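Local coordinates for protein 4'-phospho-dehydrooxetanocin synthase (Bacillus megaterium, PDB 5UL3) that catalyses the oxidative ring contraction of dAMP to an oxetane aldehyde in oxetanocin A biosynthesis, using cobalamin, a [4Fe-4S] cluster and S-adenosylmethionine, at residues N217-F222 against P322-K326; L258-I264 against N276-T280. All blocks are in the same frame, centred on the assembly; numbering follows the deposited sequence.

Interaction 1 of 2, residues N217-F222 against P322-K326; sequences NVIPSF and PRDHK. With EDO (1,2-ethanediol), chain B.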
loop_
_atom_site.group_PDB
_atom_site.type_symbol
_atom_site.label_atom_id
_atom_site.label_comp_id
_atom_site.label_asym_id
_atom_site.label_seq_id
_atom_site.Cartn_x
_atom_site.Cartn_y
_atom_site.Cartn_z
ATOM N N ASN A 217 -10.557 1.417 8.543
ATOM C CA ASN A 217 -9.958 1.796 7.266
ATOM C C ASN A 217 -10.742 2.936 6.611
ATOM O O ASN A 217 -11.721 3.452 7.167
ATOM C CB ASN A 217 -9.816 0.607 6.310
ATOM C CG ASN A 217 -8.529 0.664 5.484
ATOM O OD1 ASN A 217 -7.975 1.746 5.243
ATOM N ND2 ASN A 217 -8.051 -0.502 5.052
ATOM N N VAL A 218 -10.287 3.353 5.432
ATOM C CA VAL A 218 -10.580 4.706 4.955
ATOM C C VAL A 218 -12.031 4.881 4.485
ATOM O O VAL A 218 -12.585 5.983 4.590
ATOM C CB VAL A 218 -9.585 5.078 3.841
ATOM C CG1 VAL A 218 -9.785 4.190 2.630
ATOM C CG2 VAL A 218 -9.702 6.572 3.500
ATOM N N ILE A 219 -12.678 3.825 4.001
ATOM C CA ILE A 219 -14.003 3.978 3.389
ATOM C C ILE A 219 -15.055 4.358 4.435
ATOM O O ILE A 219 -15.748 5.369 4.239
ATOM C CB ILE A 219 -14.384 2.721 2.581
ATOM C CG1 ILE A 219 -13.611 2.687 1.258
ATOM C CG2 ILE A 219 -15.875 2.659 2.305
ATOM C CD1 ILE A 219 -13.706 3.980 0.473
ATOM N N PRO A 220 -15.212 3.641 5.564
ATOM C CA PRO A 220 -16.169 4.125 6.583
ATOM C C PRO A 220 -15.710 5.376 7.306
ATOM O O PRO A 220 -16.552 6.169 7.754
ATOM C CB PRO A 220 -16.298 2.936 7.553
ATOM C CG PRO A 220 -15.052 2.160 7.365
ATOM C CD PRO A 220 -14.673 2.313 5.915
ATOM N N SER A 221 -14.396 5.573 7.462
ATOM C CA SER A 221 -13.895 6.806 8.064
ATOM C C SER A 221 -14.351 8.028 7.279
ATOM O O SER A 221 -14.738 9.052 7.860
ATOM C CB SER A 221 -12.369 6.775 8.126
ATOM O OG SER A 221 -11.860 7.951 8.744
ATOM N N PHE A 222 -14.293 7.949 5.958
ATOM C CA PHE A 222 -14.630 9.109 5.138
ATOM C C PHE A 222 -16.136 9.285 4.974
ATOM O O PHE A 222 -16.616 10.422 4.858
ATOM C CB PHE A 222 -13.948 9.001 3.770
ATOM C CG PHE A 222 -12.514 9.491 3.759
ATOM C CD1 PHE A 222 -11.828 9.707 4.945
ATOM C CD2 PHE A 222 -11.855 9.726 2.562
ATOM C CE1 PHE A 222 -10.509 10.147 4.938
ATOM C CE2 PHE A 222 -10.538 10.166 2.550
ATOM C CZ PHE A 222 -9.869 10.375 3.732
ATOM N N PRO A 322 -5.676 13.227 0.431
ATOM C CA PRO A 322 -6.329 13.591 1.703
ATOM C C PRO A 322 -5.516 13.078 2.882
ATOM O O PRO A 322 -4.984 11.966 2.845
ATOM C CB PRO A 322 -7.694 12.900 1.620
ATOM C CG PRO A 322 -7.451 11.698 0.734
ATOM C CD PRO A 322 -6.374 12.136 -0.269
ATOM N N ARG A 323 -5.395 13.907 3.928
ATOM C CA ARG A 323 -4.564 13.553 5.069
ATOM C C ARG A 323 -5.360 13.157 6.314
ATOM O O ARG A 323 -4.753 12.832 7.336
ATOM C CB ARG A 323 -3.599 14.709 5.393
ATOM C CG ARG A 323 -2.718 15.130 4.185
ATOM C CD ARG A 323 -2.021 13.905 3.520
ATOM N NE ARG A 323 -1.259 13.109 4.491
ATOM C CZ ARG A 323 -0.939 11.826 4.298
ATOM N NH1 ARG A 323 -0.250 11.158 5.230
ATOM N NH2 ARG A 323 -1.333 11.205 3.184
ATOM N N ASP A 324 -6.698 13.136 6.247
ATOM C CA ASP A 324 -7.497 13.011 7.468
ATOM C C ASP A 324 -7.403 11.618 8.076
ATOM O O ASP A 324 -7.552 11.465 9.291
ATOM C CB ASP A 324 -8.960 13.342 7.182
ATOM C CG ASP A 324 -9.144 14.789 6.792
ATOM O OD1 ASP A 324 -8.885 15.112 5.617
ATOM O OD2 ASP A 324 -9.494 15.596 7.676
ATOM N N HIS A 325 -7.151 10.606 7.256
ATOM C CA HIS A 325 -7.068 9.230 7.739
ATOM C C HIS A 325 -5.631 8.831 8.075
ATOM O O HIS A 325 -5.389 8.167 9.096
ATOM C CB HIS A 325 -7.682 8.301 6.681
ATOM C CG HIS A 325 -7.680 6.837 7.053
ATOM N ND1 HIS A 325 -8.392 6.330 8.122
ATOM C CD2 HIS A 325 -7.060 5.779 6.479
ATOM C CE1 HIS A 325 -8.196 5.024 8.198
ATOM N NE2 HIS A 325 -7.405 4.662 7.204
ATOM N N LYS A 326 -4.666 9.253 7.253
ATOM C CA LYS A 326 -3.266 8.868 7.407
ATOM C C LYS A 326 -2.477 9.816 8.300
ATOM O O LYS A 326 -1.416 9.427 8.796
ATOM C CB LYS A 326 -2.600 8.781 6.031
ATOM C CG LYS A 326 -3.126 7.619 5.163
ATOM C CD LYS A 326 -2.426 6.306 5.547
ATOM C CE LYS A 326 -3.398 5.309 6.154
ATOM N NZ LYS A 326 -2.702 4.021 6.553
HETATM C C1 EDO B . -10.969 10.892 9.807
HETATM O O1 EDO B . -11.325 10.714 8.420
HETATM C C2 EDO B . -12.187 11.343 10.615
HETATM O O2 EDO B . -13.300 10.460 10.428
#
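H325 packs its imidazole against V218 in a buried, mostly apolar contact between the cobalamin-binding Rossmann domain and the radical SAM domain; no hydrogen bond joins the two segments directly. The short helix 218-222 presents V218, S221 and F222 to the loop that follows the cluster cysteines. V218 covers one face of the H325 ring: its CB sits 4.1 Å from the ring centroid, 26° off the normal, a CH-pi contact. H325 reaches in with CG anti to its own N (chi1 -179°), which slides the ring under the start of the helix and puts CE1 3.7 Å from the carbonyl carbon of N217. P322 CG meets the edge of the F222 ring, 3.9 Å from F222 CE2, and H325 CB lies 3.8 Å from F222 CE1. Both S221 OG and H325 ND1 bond to the backbone oxygen of D238, while an ethanediol, probably from the crystallisation liquor, puts O1 2.8 Å from S221 OG. With ND1 held by D238 and NE2 making a weak bond to cobalamin, the imidazole has both nitrogens engaged and one face packed, which should fix its rotation at the cofactor.

Interaction 2 of 2, residues L258-I264 against N276-T280; sequences LDEVNGI and NVAET. With EDO (1,2-ethanediol), chain M; EDO (1,2-ethanediol), chain L.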
loop_
_atom_site.group_PDB
_atom_site.type_symbol
_atom_site.label_atom_id
_atom_site.label_comp_id
_atom_site.label_asym_id
_atom_site.label_seq_id
_atom_site.Cartn_x
_atom_site.Cartn_y
_atom_site.Cartn_z
ATOM N N LEU A 258 -18.669 4.593 26.298
ATOM C CA LEU A 258 -18.553 4.747 24.852
ATOM C C LEU A 258 -17.969 6.104 24.471
ATOM O O LEU A 258 -17.201 6.206 23.509
ATOM C CB LEU A 258 -19.918 4.551 24.192
ATOM C CG LEU A 258 -19.999 4.548 22.662
ATOM C CD1 LEU A 258 -19.144 3.444 22.070
ATOM C CD2 LEU A 258 -21.441 4.390 22.206
ATOM N N ASP A 259 -18.322 7.163 25.198
ATOM C CA ASP A 259 -17.819 8.479 24.816
ATOM C C ASP A 259 -16.374 8.709 25.247
ATOM O O ASP A 259 -15.842 9.803 25.021
ATOM C CB ASP A 259 -18.744 9.588 25.350
ATOM C CG ASP A 259 -18.706 9.750 26.869
ATOM O OD1 ASP A 259 -17.984 9.026 27.578
ATOM O OD2 ASP A 259 -19.420 10.646 27.361
ATOM N N GLU A 260 -15.727 7.700 25.830
ATOM C CA GLU A 260 -14.317 7.729 26.192
ATOM C C GLU A 260 -13.448 6.857 25.289
ATOM O O GLU A 260 -12.228 6.836 25.466
ATOM C CB GLU A 260 -14.148 7.273 27.648
ATOM C CG GLU A 260 -14.698 8.281 28.674
ATOM C CD GLU A 260 -14.706 7.728 30.087
ATOM O OE1 GLU A 260 -15.115 6.566 30.277
ATOM O OE2 GLU A 260 -14.304 8.457 31.014
ATOM N N VAL A 261 -14.038 6.150 24.335
ATOM C CA VAL A 261 -13.304 5.200 23.500
ATOM C C VAL A 261 -12.525 5.967 22.436
ATOM O O VAL A 261 -13.110 6.722 21.653
ATOM C CB VAL A 261 -14.259 4.187 22.852
ATOM C CG1 VAL A 261 -13.536 3.353 21.768
ATOM C CG2 VAL A 261 -14.885 3.278 23.918
ATOM N N ASN A 262 -11.214 5.748 22.394
ATOM C CA ASN A 262 -10.333 6.420 21.441
ATOM C C ASN A 262 -10.821 6.311 20.003
ATOM O O ASN A 262 -11.123 5.221 19.511
ATOM C CB ASN A 262 -8.926 5.820 21.538
ATOM C CG ASN A 262 -7.959 6.453 20.549
ATOM O OD1 ASN A 262 -7.269 7.408 20.887
ATOM N ND2 ASN A 262 -7.910 5.925 19.321
ATOM N N GLY A 263 -10.865 7.453 19.319
ATOM C CA GLY A 263 -10.865 7.461 17.859
ATOM C C GLY A 263 -12.011 6.759 17.161
ATOM O O GLY A 263 -11.802 6.139 16.104
ATOM N N ILE A 264 -13.226 6.867 17.696
ATOM C CA ILE A 264 -14.389 6.292 17.027
ATOM C C ILE A 264 -15.423 7.372 16.734
ATOM O O ILE A 264 -15.484 8.417 17.397
ATOM C CB ILE A 264 -15.068 5.168 17.841
ATOM C CG1 ILE A 264 -15.519 5.717 19.190
ATOM C CG2 ILE A 264 -14.156 3.948 17.983
ATOM C CD1 ILE A 264 -16.504 4.790 19.919
ATOM N N ASN A 276 -15.025 10.832 18.801
ATOM C CA ASN A 276 -14.105 10.847 19.917
ATOM C C ASN A 276 -12.699 11.130 19.405
ATOM O O ASN A 276 -12.297 10.624 18.354
ATOM C CB ASN A 276 -14.119 9.516 20.672
ATOM C CG ASN A 276 -15.428 9.264 21.408
ATOM O OD1 ASN A 276 -16.256 10.167 21.566
ATOM N ND2 ASN A 276 -15.621 8.028 21.863
ATOM N N VAL A 277 -11.951 11.932 20.162
ATOM C CA VAL A 277 -10.569 12.230 19.808
ATOM C C VAL A 277 -9.746 10.946 19.682
ATOM O O VAL A 277 -9.878 10.009 20.488
ATOM C CB VAL A 277 -9.954 13.157 20.867
ATOM C CG1 VAL A 277 -8.475 13.392 20.571
ATOM C CG2 VAL A 277 -10.731 14.466 20.921
ATOM N N ALA A 278 -8.880 10.910 18.670
ATOM C CA ALA A 278 -7.941 9.811 18.456
ATOM C C ALA A 278 -6.544 10.266 18.842
ATOM O O ALA A 278 -5.998 11.195 18.232
ATOM C CB ALA A 278 -7.963 9.356 16.999
ATOM N N GLU A 279 -5.975 9.636 19.858
ATOM C CA GLU A 279 -4.592 9.903 20.229
ATOM C C GLU A 279 -3.689 9.132 19.272
ATOM O O GLU A 279 -3.813 7.908 19.142
ATOM C CB GLU A 279 -4.351 9.493 21.679
ATOM C CG GLU A 279 -2.897 9.507 22.122
ATOM C CD GLU A 279 -2.666 8.702 23.399
ATOM O OE1 GLU A 279 -3.651 8.284 24.048
ATOM O OE2 GLU A 279 -1.492 8.470 23.742
ATOM N N THR A 280 -2.797 9.839 18.582
ATOM C CA THR A 280 -1.938 9.162 17.617
ATOM C C THR A 280 -1.100 8.077 18.294
ATOM O O THR A 280 -0.549 8.268 19.387
ATOM C CB THR A 280 -1.049 10.177 16.909
ATOM O OG1 THR A 280 -1.895 11.077 16.180
ATOM C CG2 THR A 280 -0.116 9.459 15.924
HETATM C C1 EDO M . -16.005 13.165 25.379
HETATM O O1 EDO M . -16.730 12.437 24.375
HETATM C C2 EDO M . -16.548 12.834 26.767
HETATM O O2 EDO M . -15.594 12.056 27.511
HETATM C C1 EDO L . -22.869 7.723 25.398
HETATM O O1 EDO L . -23.764 7.201 24.403
HETATM C C2 EDO L . -22.170 6.593 26.152
HETATM O O2 EDO L . -21.027 7.100 26.869
HETATM O O HOH W 1 -5.627 6.567 17.657
HETATM O O HOH W 2 -6.167 7.376 23.984
#
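The side-chain amide nitrogen of N276 is held by two backbone carbonyls of the segment 258-264. ND2 donates to V261 O at 2.8 Å, with an angle of 152° at the hydrogen, and to L258 O at 2.9 Å along a more bent path of 137°. Both acceptors lie close to the plane of the N276 amide, so its two N-H groups are spent and the group is kept from turning. CG of N276 stands anti to its carbonyl carbon (chi1 -68°), which turns the amide toward the carbonyls of L258 and V261; L258 O also accepts from V261 N. I264 runs alongside, its CG1 3.5 Å from N276 ND2.

The backbones join as well. N276 N gives a nearly straight bond to I264 O, and G263 N reaches V277 O at 3.0 Å from well above the carbonyl plane. G263 adopts positive phi in the type II turn V261-I264, and its CA comes within 3.6 Å of A278 CB. Farther along, N262 OD1 accepts the N-H of E279, with E279 N 2.8 Å away, while water 1 links N262 ND2 to E279 O and water 2 links N262 OD1 to the E279 carboxylate. Behind the turn, D247 and T244 of helix 242-252 bond to the backbone N and O of N262.

Two ethanediols, probably from the crystallisation liquor, bind at D259: one accepts from D259 N, the other donates to D259 O. The arrangement closes the open end of a beta hairpin: 258-264 runs into strand 264-267 at I264, and 276-280 leaves strand 273-275. These antiparallel strands extend the parallel sheet of the Rossmann-type cobalamin domain at one edge.

In the fold
Interactions 1 and 2 lie about 15 Å apart between centres, with their nearest atoms about 7 Å apart, and do not touch. Along the chain, both segments of interaction 2 fall between the two segments of interaction 1. D238 relates them: its backbone oxygen accepts from S221 and H325 of interaction 1, and its backbone bonds to G263 of interaction 2. Interaction 1 is at the cobalamin, with the H325 side chain about 3 Å from the cofactor and that of P322 about 7 Å from the iron-sulfur cluster. Interaction 2 stands farther back, the I264 side chain about 7 Å from cobalamin, at the edge of the cobalamin domain's sheet, where strands 264-267 and 273-275 form the hairpin.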